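Local structure of lectin (Trichosanthes anguina, 4HR6) at residues 1-9 against 45-53. The protein forms part of a three-chain, nontoxic seed lectin homologous to type II ribosome-inactivating proteins, probably corresponding to the larger part of their A chain. Numbering follows the deposited sequence.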
loop_
_atom_site.group_PDB
_atom_site.type_symbol
_atom_site.label_atom_id
_atom_site.label_comp_id
_atom_site.label_asym_id
_atom_site.label_seq_id
_atom_site.Cartn_x
_atom_site.Cartn_y
_atom_site.Cartn_z
ATOM N N ASN B 1 6.055 -25.646 -12.971
ATOM C CA ASN B 1 4.645 -26.116 -12.859
ATOM C C ASN B 1 3.793 -25.156 -12.009
ATOM O O ASN B 1 4.222 -24.046 -11.665
ATOM C CB ASN B 1 4.593 -27.529 -12.272
ATOM C CG ASN B 1 4.860 -27.540 -10.779
ATOM O OD1 ASN B 1 5.852 -26.967 -10.320
ATOM N ND2 ASN B 1 3.964 -28.172 -10.007
ATOM N N ARG B 2 2.590 -25.589 -11.649
ATOM C CA ARG B 2 1.596 -24.660 -11.177
ATOM C C ARG B 2 1.409 -24.605 -9.654
ATOM O O ARG B 2 0.783 -23.680 -9.142
ATOM C CB ARG B 2 0.295 -24.993 -11.854
ATOM C CG ARG B 2 -0.803 -24.022 -11.526
ATOM C CD ARG B 2 -1.911 -24.176 -12.510
ATOM N NE ARG B 2 -3.157 -23.760 -11.930
ATOM C CZ ARG B 2 -4.320 -23.879 -12.555
ATOM N NH1 ARG B 2 -4.370 -24.373 -13.792
ATOM N NH2 ARG B 2 -5.435 -23.482 -11.948
ATOM N N PHE B 3 1.962 -25.572 -8.936
ATOM C CA PHE B 3 1.713 -25.692 -7.515
ATOM C C PHE B 3 2.977 -25.443 -6.697
ATOM O O PHE B 3 4.063 -25.927 -7.026
ATOM C CB PHE B 3 1.066 -27.056 -7.222
ATOM C CG PHE B 3 -0.235 -27.243 -7.949
ATOM C CD1 PHE B 3 -0.309 -28.025 -9.082
ATOM C CD2 PHE B 3 -1.357 -26.553 -7.558
ATOM C CE1 PHE B 3 -1.489 -28.151 -9.774
ATOM C CE2 PHE B 3 -2.538 -26.666 -8.251
ATOM C CZ PHE B 3 -2.608 -27.469 -9.364
ATOM N N TYR B 4 2.822 -24.663 -5.636
ATOM C CA TYR B 4 3.911 -24.334 -4.730
ATOM C C TYR B 4 3.662 -25.050 -3.400
ATOM O O TYR B 4 2.538 -25.035 -2.884
ATOM C CB TYR B 4 3.927 -22.831 -4.541
ATOM C CG TYR B 4 5.008 -22.278 -3.662
ATOM C CD1 TYR B 4 6.353 -22.406 -3.993
ATOM C CD2 TYR B 4 4.682 -21.569 -2.511
ATOM C CE1 TYR B 4 7.342 -21.852 -3.181
ATOM C CE2 TYR B 4 5.654 -21.018 -1.707
ATOM C CZ TYR B 4 6.977 -21.156 -2.040
ATOM O OH TYR B 4 7.914 -20.587 -1.200
ATOM N N LEU B 5 4.705 -25.678 -2.871
ATOM C CA LEU B 5 4.610 -26.456 -1.644
ATOM C C LEU B 5 5.287 -25.744 -0.520
ATOM O O LEU B 5 6.328 -25.124 -0.668
ATOM C CB LEU B 5 5.273 -27.825 -1.775
ATOM C CG LEU B 5 4.706 -28.784 -2.815
ATOM C CD1 LEU B 5 5.494 -30.086 -2.780
ATOM C CD2 LEU B 5 3.232 -29.051 -2.576
ATOM N N LEU B 6 4.720 -25.939 0.648
ATOM C CA LEU B 6 5.011 -25.118 1.761
ATOM C C LEU B 6 4.821 -25.968 2.999
ATOM O O LEU B 6 3.758 -26.556 3.186
ATOM C CB LEU B 6 4.002 -24.003 1.680
ATOM C CG LEU B 6 4.260 -22.771 2.460
ATOM C CD1 LEU B 6 3.730 -21.610 1.628
ATOM C CD2 LEU B 6 3.573 -22.932 3.796
ATOM N N THR B 7 5.838 -26.041 3.841
ATOM C CA THR B 7 5.771 -26.877 5.035
ATOM C C THR B 7 5.634 -26.058 6.319
ATOM O O THR B 7 6.305 -25.060 6.516
ATOM C CB THR B 7 7.006 -27.786 5.108
ATOM O OG1 THR B 7 7.065 -28.571 3.910
ATOM C CG2 THR B 7 6.938 -28.734 6.298
ATOM N N LEU B 8 4.744 -26.490 7.194
ATOM C CA LEU B 8 4.599 -25.869 8.506
ATOM C C LEU B 8 4.803 -26.956 9.535
ATOM O O LEU B 8 4.307 -28.059 9.361
ATOM C CB LEU B 8 3.207 -25.280 8.673
ATOM C CG LEU B 8 2.757 -24.288 7.613
ATOM C CD1 LEU B 8 1.250 -24.133 7.698
ATOM C CD2 LEU B 8 3.447 -22.954 7.803
ATOM N N THR B 9 5.528 -26.640 10.603
ATOM C CA THR B 9 5.844 -27.608 11.660
ATOM C C THR B 9 5.453 -27.051 13.038
ATOM O O THR B 9 5.876 -25.971 13.425
ATOM C CB THR B 9 7.336 -27.941 11.632
ATOM O OG1 THR B 9 7.663 -28.476 10.348
ATOM C CG2 THR B 9 7.710 -28.967 12.715
ATOM N N PRO B 45 -8.527 -27.417 -8.493
ATOM C CA PRO B 45 -8.510 -27.638 -9.938
ATOM C C PRO B 45 -8.182 -29.094 -10.300
ATOM O O PRO B 45 -7.470 -29.796 -9.559
ATOM C CB PRO B 45 -7.431 -26.679 -10.446
ATOM C CG PRO B 45 -6.620 -26.300 -9.258
ATOM C CD PRO B 45 -7.394 -26.604 -8.016
ATOM N N GLN B 46 -8.707 -29.535 -11.439
ATOM C CA GLN B 46 -8.575 -30.929 -11.881
ATOM C C GLN B 46 -7.122 -31.391 -11.954
ATOM O O GLN B 46 -6.777 -32.508 -11.569
ATOM C CB GLN B 46 -9.186 -31.088 -13.270
ATOM C CG GLN B 46 -10.686 -31.083 -13.301
ATOM C CD GLN B 46 -11.231 -31.642 -14.608
ATOM O OE1 GLN B 46 -11.415 -30.914 -15.587
ATOM N NE2 GLN B 46 -11.502 -32.928 -14.617
ATOM N N LEU B 47 -6.276 -30.506 -12.453
ATOM C CA LEU B 47 -4.878 -30.775 -12.589
ATOM C C LEU B 47 -4.197 -31.082 -11.245
ATOM O O LEU B 47 -3.201 -31.800 -11.220
ATOM C CB LEU B 47 -4.210 -29.565 -13.240
ATOM C CG LEU B 47 -2.739 -29.733 -13.609
ATOM C CD1 LEU B 47 -2.632 -30.568 -14.874
ATOM C CD2 LEU B 47 -2.086 -28.377 -13.804
ATOM N N ALA B 48 -4.711 -30.508 -10.151
ATOM C CA ALA B 48 -4.182 -30.791 -8.817
ATOM C C ALA B 48 -4.263 -32.279 -8.490
ATOM O O ALA B 48 -3.321 -32.841 -7.934
ATOM C CB ALA B 48 -4.914 -29.985 -7.751
ATOM N N PHE B 49 -5.383 -32.913 -8.825
ATOM C CA PHE B 49 -5.548 -34.338 -8.513
ATOM C C PHE B 49 -4.604 -35.229 -9.305
ATOM O O PHE B 49 -4.287 -36.333 -8.861
ATOM C CB PHE B 49 -6.970 -34.803 -8.776
ATOM C CG PHE B 49 -7.967 -34.183 -7.875
ATOM C CD1 PHE B 49 -8.632 -33.038 -8.248
ATOM C CD2 PHE B 49 -8.232 -34.736 -6.633
ATOM C CE1 PHE B 49 -9.558 -32.457 -7.406
ATOM C CE2 PHE B 49 -9.164 -34.170 -5.795
ATOM C CZ PHE B 49 -9.819 -33.023 -6.177
ATOM N N HIS B 50 -4.187 -34.757 -10.479
ATOM C CA HIS B 50 -3.404 -35.558 -11.397
ATOM C C HIS B 50 -1.941 -35.396 -11.139
ATOM O O HIS B 50 -1.176 -36.253 -11.516
ATOM C CB HIS B 50 -3.741 -35.226 -12.858
ATOM C CG HIS B 50 -5.053 -35.793 -13.297
ATOM N ND1 HIS B 50 -6.232 -35.084 -13.225
ATOM C CD2 HIS B 50 -5.382 -37.021 -13.765
ATOM C CE1 HIS B 50 -7.230 -35.843 -13.644
ATOM N NE2 HIS B 50 -6.739 -37.023 -13.983
ATOM N N THR B 51 -1.552 -34.318 -10.471
ATOM C CA THR B 51 -0.149 -34.028 -10.275
ATOM C C THR B 51 0.294 -33.986 -8.821
ATOM O O THR B 51 1.483 -34.069 -8.578
ATOM C CB THR B 51 0.249 -32.687 -10.943
ATOM O OG1 THR B 51 -0.615 -31.656 -10.492
ATOM C CG2 THR B 51 0.132 -32.767 -12.460
ATOM N N LEU B 52 -0.616 -33.842 -7.852
ATOM C CA LEU B 52 -0.185 -33.727 -6.452
ATOM C C LEU B 52 -0.551 -34.941 -5.632
ATOM O O LEU B 52 -1.666 -35.425 -5.699
ATOM C CB LEU B 52 -0.821 -32.518 -5.769
ATOM C CG LEU B 52 -0.494 -31.132 -6.298
ATOM C CD1 LEU B 52 -1.461 -30.120 -5.697
ATOM C CD2 LEU B 52 0.949 -30.782 -5.980
ATOM N N PHE B 53 0.387 -35.377 -4.810
ATOM C CA PHE B 53 0.156 -36.425 -3.822
ATOM C C PHE B 53 -0.452 -37.661 -4.471
ATOM O O PHE B 53 -1.377 -38.269 -3.944
ATOM C CB PHE B 53 -0.709 -35.902 -2.663
ATOM C CG PHE B 53 -0.218 -34.602 -2.071
ATOM C CD1 PHE B 53 1.113 -34.434 -1.708
ATOM C CD2 PHE B 53 -1.085 -33.529 -1.891
ATOM C CE1 PHE B 53 1.562 -33.232 -1.182
ATOM C CE2 PHE B 53 -0.634 -32.333 -1.366
ATOM C CZ PHE B 53 0.684 -32.184 -1.012
#
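The ring of Phe3 is the bump of this contact, and the hollow that takes it is built by Pro45, Leu47, Ala48, Thr51 and Leu52, from just before helix 46-51 to just past its end. With CG anti to its own carbonyl carbon (chi1 -59°), the ring reaches from strand 3-9 to the short helix, its leading atom CZ stopping 3.8 Å from Ala48 CB. That small methyl leaves the ring room to come close to the helix backbone, where Phe3 CZ lies 3.7 Å from Ala48 CA. The rest of the hollow closes around it: Pro45 CG meets the ring edge, Leu47 CD2 comes obliquely to 4.1 Å from Phe3 CE1, and Leu52 CD1 sits over one face in a CH-pi contact, 4.1 Å from the centroid of the Phe3 ring. Arg2 CB, from the ring's own segment, lies over the opposite face; both are displaced toward the rim. Thr51 OG1 also approaches Phe3, 3.7 Å from CE1, but its hydroxyl is spent on Leu47 O (2.7 Å from Thr51 OG1).

Further along the strand, Leu5 makes a looser, second bump, its CD2 lying 4.3 Å from Phe53 CZ and 4.4 Å from Leu52 CD2. Arg2 extends past Pro45 to a salt bridge with Asp21. One aromatic bump in a fitted hollow thus joins strand and helix without hydrogen bonds. Helix 46-51 packs against the mixed N-terminal sheet of the ribosome-inactivating-protein fold: Leu52 rests on Ala19 and Val28, Ala48 on Phe40 of strand 37-40, while Thr7 to Thr9 pair in parallel with a strand of another chain.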